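Local coordinates for RagA protein (Porphyromonas gingivalis, PDB 6SLN), which probably imports nutrients, most likely peptides, across the bacterial outer membrane as a TonB-dependent receptor built of a beta-barrel and a plug, at residues A[848-853]-A[859-864]; A[177-182]-A[328-333]; A[274-279]-A[284-289]. All coordinates share one frame; numbering follows the deposited sequence.

Interaction 1: A[848-853]-A[859-864]; sequences FSLGAS and LDADFA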
# COMPACT_ATOMS: atom_id res chain seq x y z
N PHE A 848 -40.90 25.40 8.02
CA PHE A 848 -41.50 26.61 7.49
C PHE A 848 -40.43 27.68 7.33
O PHE A 848 -39.45 27.72 8.08
CB PHE A 848 -42.66 27.13 8.36
CG PHE A 848 -42.32 27.29 9.81
CD1 PHE A 848 -42.39 26.20 10.68
CD2 PHE A 848 -41.96 28.53 10.32
CE1 PHE A 848 -42.09 26.35 12.04
CE2 PHE A 848 -41.67 28.69 11.68
CZ PHE A 848 -41.73 27.61 12.54
N SER A 849 -40.63 28.53 6.33
CA SER A 849 -39.69 29.59 5.97
C SER A 849 -40.44 30.91 5.91
O SER A 849 -41.49 31.01 5.25
CB SER A 849 -39.00 29.28 4.63
OG SER A 849 -38.26 28.06 4.68
N LEU A 850 -39.94 31.91 6.64
CA LEU A 850 -40.41 33.29 6.56
C LEU A 850 -39.43 34.09 5.73
O LEU A 850 -38.39 33.60 5.28
CB LEU A 850 -40.53 33.92 7.95
CG LEU A 850 -41.54 33.31 8.90
CD1 LEU A 850 -40.80 32.68 10.06
CD2 LEU A 850 -42.52 34.38 9.38
N GLY A 851 -39.76 35.36 5.53
CA GLY A 851 -38.85 36.21 4.81
C GLY A 851 -39.42 37.57 4.49
O GLY A 851 -40.48 37.69 3.87
N ALA A 852 -38.73 38.62 4.92
CA ALA A 852 -39.06 39.98 4.54
C ALA A 852 -37.87 40.59 3.81
O ALA A 852 -36.71 40.33 4.15
CB ALA A 852 -39.41 40.85 5.76
N SER A 853 -38.17 41.37 2.79
CA SER A 853 -37.18 42.18 2.10
C SER A 853 -37.67 43.61 2.10
O SER A 853 -38.81 43.88 1.70
CB SER A 853 -36.94 41.69 0.68
OG SER A 853 -38.17 41.45 0.03
N LEU A 859 -34.37 39.67 5.56
CA LEU A 859 -34.19 38.74 6.66
C LEU A 859 -34.95 37.47 6.31
O LEU A 859 -36.15 37.52 6.05
CB LEU A 859 -34.69 39.33 7.98
CG LEU A 859 -34.44 38.44 9.19
CD1 LEU A 859 -33.56 39.14 10.22
CD2 LEU A 859 -35.76 38.08 9.78
N ASP A 860 -34.24 36.34 6.28
CA ASP A 860 -34.82 35.05 5.94
C ASP A 860 -34.57 34.06 7.06
O ASP A 860 -33.44 33.88 7.51
CB ASP A 860 -34.27 34.52 4.62
CG ASP A 860 -34.98 35.12 3.43
OD1 ASP A 860 -35.86 34.44 2.86
OD2 ASP A 860 -34.69 36.28 3.09
N ALA A 861 -35.64 33.41 7.50
CA ALA A 861 -35.59 32.39 8.54
C ALA A 861 -36.09 31.09 7.94
O ALA A 861 -37.15 31.05 7.32
CB ALA A 861 -36.43 32.78 9.76
N ASP A 862 -35.31 30.03 8.12
CA ASP A 862 -35.69 28.69 7.68
C ASP A 862 -35.83 27.83 8.94
O ASP A 862 -34.84 27.60 9.65
CB ASP A 862 -34.67 28.13 6.70
CG ASP A 862 -34.79 28.76 5.32
OD1 ASP A 862 -34.27 29.87 5.12
OD2 ASP A 862 -35.41 28.14 4.43
N PHE A 863 -37.05 27.40 9.22
CA PHE A 863 -37.33 26.48 10.31
C PHE A 863 -37.64 25.08 9.78
O PHE A 863 -38.07 24.90 8.64
CB PHE A 863 -38.53 26.91 11.14
CG PHE A 863 -38.36 28.19 11.85
CD1 PHE A 863 -38.49 29.39 11.18
CD2 PHE A 863 -38.13 28.20 13.21
CE1 PHE A 863 -38.38 30.57 11.85
CE2 PHE A 863 -38.00 29.38 13.88
CZ PHE A 863 -38.12 30.57 13.20
N ALA A 864 -37.47 24.11 10.67
CA ALA A 864 -37.69 22.70 10.39
C ALA A 864 -38.00 22.01 11.71
O ALA A 864 -37.52 22.42 12.77
CB ALA A 864 -36.45 22.08 9.73

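Interaction 2: A[177-182]-A[328-333]; sequences PNDFES and YASIGY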
# COMPACT_ATOMS: atom_id res chain seq x y z
N PRO A 177 -21.52 23.72 -3.74
CA PRO A 177 -22.98 23.80 -3.89
C PRO A 177 -23.47 25.10 -4.46
O PRO A 177 -24.65 25.19 -4.82
CB PRO A 177 -23.49 23.60 -2.46
CG PRO A 177 -22.26 23.33 -1.62
CD PRO A 177 -21.11 23.90 -2.34
N ASN A 178 -22.61 26.12 -4.55
CA ASN A 178 -23.00 27.35 -5.23
C ASN A 178 -23.14 27.14 -6.73
O ASN A 178 -23.74 27.99 -7.40
CB ASN A 178 -21.97 28.43 -4.99
CG ASN A 178 -22.41 29.38 -3.94
OD1 ASN A 178 -21.69 29.61 -2.98
ND2 ASN A 178 -23.60 29.94 -4.10
N ASP A 179 -22.57 26.06 -7.26
CA ASP A 179 -22.76 25.68 -8.65
C ASP A 179 -24.10 25.01 -8.91
O ASP A 179 -24.42 24.74 -10.07
CB ASP A 179 -21.63 24.74 -9.08
CG ASP A 179 -20.27 25.34 -8.85
OD1 ASP A 179 -20.19 26.58 -8.85
OD2 ASP A 179 -19.30 24.59 -8.67
N PHE A 180 -24.89 24.76 -7.86
CA PHE A 180 -26.19 24.10 -7.98
C PHE A 180 -27.28 25.11 -8.32
O PHE A 180 -27.45 26.11 -7.61
CB PHE A 180 -26.55 23.37 -6.69
CG PHE A 180 -25.59 22.27 -6.31
CD1 PHE A 180 -24.60 21.85 -7.18
CD2 PHE A 180 -25.68 21.65 -5.08
CE1 PHE A 180 -23.74 20.84 -6.83
CE2 PHE A 180 -24.82 20.64 -4.72
CZ PHE A 180 -23.85 20.24 -5.59
N GLU A 181 -28.01 24.84 -9.40
CA GLU A 181 -29.11 25.71 -9.79
C GLU A 181 -30.37 25.38 -9.02
O GLU A 181 -31.03 26.26 -8.46
CB GLU A 181 -29.38 25.58 -11.29
CG GLU A 181 -30.41 26.55 -11.82
CD GLU A 181 -30.09 27.98 -11.45
OE1 GLU A 181 -30.57 28.43 -10.38
OE2 GLU A 181 -29.36 28.65 -12.21
N SER A 182 -30.72 24.10 -8.98
CA SER A 182 -31.93 23.67 -8.32
C SER A 182 -31.71 22.26 -7.81
O SER A 182 -30.69 21.62 -8.09
CB SER A 182 -33.14 23.73 -9.26
OG SER A 182 -32.77 23.36 -10.58
N TYR A 328 -20.02 27.57 -17.76
CA TYR A 328 -20.05 28.00 -16.36
C TYR A 328 -18.80 27.45 -15.69
O TYR A 328 -18.65 26.23 -15.56
CB TYR A 328 -21.33 27.53 -15.67
CG TYR A 328 -21.35 27.74 -14.16
CD1 TYR A 328 -21.92 28.88 -13.60
CD2 TYR A 328 -20.81 26.79 -13.30
CE1 TYR A 328 -21.93 29.06 -12.23
CE2 TYR A 328 -20.82 26.95 -11.94
CZ TYR A 328 -21.38 28.09 -11.40
OH TYR A 328 -21.37 28.25 -10.02
N ALA A 329 -17.91 28.34 -15.26
CA ALA A 329 -16.70 27.95 -14.56
C ALA A 329 -16.80 28.34 -13.09
O ALA A 329 -17.57 29.23 -12.71
CB ALA A 329 -15.45 28.60 -15.18
N SER A 330 -16.01 27.66 -12.27
CA SER A 330 -16.00 27.90 -10.84
C SER A 330 -14.71 27.35 -10.24
O SER A 330 -14.26 26.26 -10.61
CB SER A 330 -17.20 27.24 -10.17
OG SER A 330 -17.58 28.00 -9.04
N ILE A 331 -14.11 28.12 -9.33
CA ILE A 331 -13.11 27.60 -8.40
C ILE A 331 -13.46 28.11 -7.01
O ILE A 331 -13.93 29.24 -6.86
CB ILE A 331 -11.66 27.97 -8.78
CG1 ILE A 331 -11.46 29.48 -8.82
CG2 ILE A 331 -11.29 27.38 -10.13
CD1 ILE A 331 -10.14 29.89 -9.42
N GLY A 332 -13.25 27.27 -6.00
CA GLY A 332 -13.66 27.61 -4.65
C GLY A 332 -12.85 26.89 -3.59
O GLY A 332 -12.12 25.94 -3.85
N TYR A 333 -13.00 27.39 -2.37
CA TYR A 333 -12.32 26.85 -1.21
C TYR A 333 -13.33 26.72 -0.09
O TYR A 333 -14.30 27.49 -0.01
CB TYR A 333 -11.14 27.77 -0.80
CG TYR A 333 -10.61 27.60 0.60
CD1 TYR A 333 -9.67 26.61 0.90
CD2 TYR A 333 -11.02 28.45 1.63
CE1 TYR A 333 -9.17 26.46 2.19
CE2 TYR A 333 -10.53 28.32 2.92
CZ TYR A 333 -9.59 27.32 3.20
OH TYR A 333 -9.09 27.18 4.49

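Interaction 3: A[274-279]-A[284-289]; sequences DLYGNY and DEYGKT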
# COMPACT_ATOMS: atom_id res chain seq x y z
N ASP A 274 2.83 10.95 42.86
CA ASP A 274 3.73 9.82 42.67
C ASP A 274 3.82 9.42 41.20
O ASP A 274 4.91 9.12 40.70
CB ASP A 274 3.29 8.65 43.54
CG ASP A 274 4.19 7.45 43.37
OD1 ASP A 274 3.78 6.48 42.70
OD2 ASP A 274 5.33 7.47 43.90
N LEU A 275 2.70 9.44 40.49
CA LEU A 275 2.74 9.10 39.07
C LEU A 275 3.52 10.14 38.28
O LEU A 275 4.45 9.79 37.54
CB LEU A 275 1.33 8.96 38.51
CG LEU A 275 1.38 8.51 37.06
CD1 LEU A 275 2.13 7.19 37.02
CD2 LEU A 275 -0.03 8.38 36.47
N TYR A 276 3.16 11.42 38.41
CA TYR A 276 3.88 12.45 37.67
C TYR A 276 5.36 12.42 38.00
O TYR A 276 6.20 12.74 37.15
CB TYR A 276 3.31 13.84 37.94
CG TYR A 276 2.09 14.17 37.12
CD1 TYR A 276 1.11 13.22 36.90
CD2 TYR A 276 1.91 15.44 36.57
CE1 TYR A 276 -0.04 13.51 36.18
CE2 TYR A 276 0.78 15.74 35.82
CZ TYR A 276 -0.20 14.77 35.64
OH TYR A 276 -1.35 15.03 34.92
N GLY A 277 5.71 12.02 39.23
CA GLY A 277 7.09 11.91 39.65
C GLY A 277 7.90 10.90 38.87
O GLY A 277 9.13 10.85 39.03
N ASN A 278 7.25 10.11 38.03
CA ASN A 278 7.92 9.10 37.23
C ASN A 278 8.16 9.58 35.81
O ASN A 278 8.42 8.76 34.92
CB ASN A 278 7.09 7.81 37.21
CG ASN A 278 7.10 7.08 38.54
OD1 ASN A 278 8.15 6.94 39.18
ND2 ASN A 278 5.94 6.63 38.97
N TYR A 279 8.06 10.88 35.55
CA TYR A 279 8.29 11.42 34.22
C TYR A 279 9.11 12.68 34.35
O TYR A 279 8.72 13.62 35.05
CB TYR A 279 6.97 11.69 33.48
CG TYR A 279 6.14 10.42 33.35
CD1 TYR A 279 5.32 10.00 34.39
CD2 TYR A 279 6.18 9.64 32.20
CE1 TYR A 279 4.58 8.87 34.31
CE2 TYR A 279 5.42 8.46 32.10
CZ TYR A 279 4.62 8.09 33.17
OH TYR A 279 3.85 6.96 33.15
N ASP A 284 9.01 17.81 37.78
CA ASP A 284 9.30 19.17 38.22
C ASP A 284 8.17 20.13 37.90
O ASP A 284 8.24 21.29 38.31
CB ASP A 284 10.59 19.69 37.58
CG ASP A 284 11.79 18.82 37.88
OD1 ASP A 284 11.82 18.22 38.97
OD2 ASP A 284 12.68 18.71 37.01
N GLU A 285 7.14 19.70 37.17
CA GLU A 285 5.96 20.53 36.96
C GLU A 285 4.83 20.24 37.93
O GLU A 285 4.04 21.14 38.23
CB GLU A 285 5.44 20.39 35.53
CG GLU A 285 6.47 20.62 34.47
CD GLU A 285 7.37 21.81 34.75
OE1 GLU A 285 6.85 22.89 35.11
OE2 GLU A 285 8.60 21.67 34.60
N TYR A 286 4.73 19.01 38.44
CA TYR A 286 3.71 18.74 39.44
C TYR A 286 4.00 19.53 40.72
O TYR A 286 5.05 19.36 41.34
CB TYR A 286 3.63 17.26 39.77
CG TYR A 286 2.47 16.97 40.68
CD1 TYR A 286 2.55 17.22 42.05
CD2 TYR A 286 1.28 16.48 40.18
CE1 TYR A 286 1.49 16.98 42.87
CE2 TYR A 286 0.21 16.22 41.00
CZ TYR A 286 0.32 16.48 42.34
OH TYR A 286 -0.76 16.23 43.14
N GLY A 287 3.04 20.34 41.12
CA GLY A 287 3.16 21.16 42.29
C GLY A 287 3.62 22.57 42.00
O GLY A 287 3.49 23.44 42.87
N LYS A 288 4.16 22.81 40.80
CA LYS A 288 4.50 24.15 40.34
C LYS A 288 3.52 24.58 39.26
O LYS A 288 2.69 25.46 39.51
CB LYS A 288 5.96 24.22 39.86
CG LYS A 288 6.41 25.62 39.36
CD LYS A 288 7.88 25.66 38.84
CE LYS A 288 8.04 25.01 37.46
NZ LYS A 288 8.02 25.98 36.32
N THR A 289 3.56 23.98 38.07
CA THR A 289 2.68 24.39 36.98
C THR A 289 1.50 23.45 36.73
O THR A 289 0.53 23.87 36.10
CB THR A 289 3.43 24.49 35.66
OG1 THR A 289 4.16 23.27 35.44
CG2 THR A 289 4.39 25.61 35.69

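Interaction 1: A[848-853]-A[859-864]
Phe848 and Phe863 face each other across two antiparallel strands whose axes come within 4.7 Å, at 169° between their directions. Backbone bonding is complete at both ends. Phe848 N gives to Phe863 O, and Phe863 N returns a bond to Phe848 O (2.7 Å); Ala852 and Leu859 repeat the exchange, with Leu859 N to Ala852 O at 2.8 Å. Between them Leu850 N also bonds to Ala861 O. Two CA-H...O contacts, from Ser849 to Ala861 O and from Gly851 to Leu859 O, fill in the pairing.

Apolar side chains share the face carrying Phe848, Leu850, Ala852, Leu859, Ala861 and Phe863. The two phenyl planes lie 12° from parallel but are slid apart, so that CB of Phe863, rather than its ring, sits over the centre of the Phe848 ring, 3.5 Å from the centroid. Leu850 CD1 comes obliquely to Phe863 CE1 at 3.7 Å.

Polar groups occupy the other face. Ser849 OG donates to Asp862 OD2 (2.9 Å) from well above the carboxylate plane, its torsion laying OG beside the backbone N (chi1 -61°). Asp860 OD2 reaches past strand 844-853 to bond with the hydroxyl of Tyr754 on the strand beyond. Ser849 and Asp862 also touch Gln125 of the plug region, so this face looks into the lumen. Such alternation, polar inward and apolar outward, is typical of a beta hairpin in an outer-membrane barrel wall.

Interaction 2: A[177-182]-A[328-333]
Asp179 of the plug meets Tyr328 and Ser330 of the barrel wall at a buried plug-barrel interface, a feature of TonB-dependent receptors. The aspartate ends a short 3-10 turn, closed by Phe180 N to Pro177 O at 3.1 Å, just ahead of a plug strand with a classic beta bulge in which Glu181 and Ser182 both face Gln207. Tyr328 and Ser330, alternate residues of strand 325-337, both point inward at it.

Across the two segments one oxygen takes both bonds. Asp179 OD1 takes the hydrogen bond of the Tyr328 hydroxyl, modelled so short that its exact length is doubtful, and a second from Ser330 OG at 3.0 Å, which arrives on the syn lone pair. With CG of Tyr328 anti to its backbone N (chi1 171°), the ring extends from the wall to the plug. The carboxylate comes to the ring's edge, their planes 79° apart. Arg352, on the adjacent wall strand, makes a long, weak ion pair with Asp179 OD2.

Two hydroxyl donors on one oxygen, with an arginine nearby, would probably favour a charged carboxylate. Between these segments the plug turn meets the wall through polar bonds, not apolar packing.

Interaction 3: A[274-279]-A[284-289]
Tyr276 and Tyr286 make the whole of this contact, one aromatic ring against the other. The rings form an offset edge-to-face pair: the edge of Tyr286 is directed toward the face of Tyr276, with centroids 5.6 Å apart and planes at 72°. CD2 of Tyr286 does the touching, 3.8 Å from CD2 of Tyr276 and 3.9 Å from its CG. Nearer the backbones the two CB atoms also meet at 3.9 Å, so the side chains press together at their roots and diverge toward their hydroxyls. Different first torsions allow this crossing: CG of Tyr276 folds back beside its backbone N (chi1 -82°), whereas that of Tyr286 stands anti to its own (chi1 -173°).

Backbone bonds shape each side separately. A type I turn runs from Tyr276 to Tyr279, with Tyr279 N bonded to Tyr276 O at 3.1 Å. In 284-289 the chain curls back on itself around Gly287, which has a positive phi, and the carbonyl oxygen of Glu285 accepts from both Lys288 N and Thr289 N.

Polar side chains reinforce that second curl. Glu285 OE1 receives the hydroxyl of Thr289 at 2.7 Å through its anti lone pair, and Lys288 NZ forms a salt bridge to the same oxygen at 3.5 Å.

Both tyrosines also touch Pro292, farther along the loop, while Tyr286 leans on Leu269, Ala272 and Glu273 of helix 261-276. The loop after the short helix 280-283 is thereby folded back onto the end of the longer helix.

In the fold
Interactions 1 and 2 both involve the barrel wall, their centres 24 Å apart: interaction 1 pairs two neighbouring wall strands, while interaction 2 joins a different wall strand to the plug inside. The centre of interaction 3 lies about 55 Å from those of the other two, in an insertion between two early barrel strands, and the contact is nested in the chain segment that interaction 2 closes. Chemistry follows place. The hairpin at the surface combines backbone bonding with one apolar and one polar face; the buried plug contact relies on side-chain hydrogen bonds to a single carboxylate oxygen; the partly buried helix-loop contact depends on aromatic packing, its polar bonds staying within the loop.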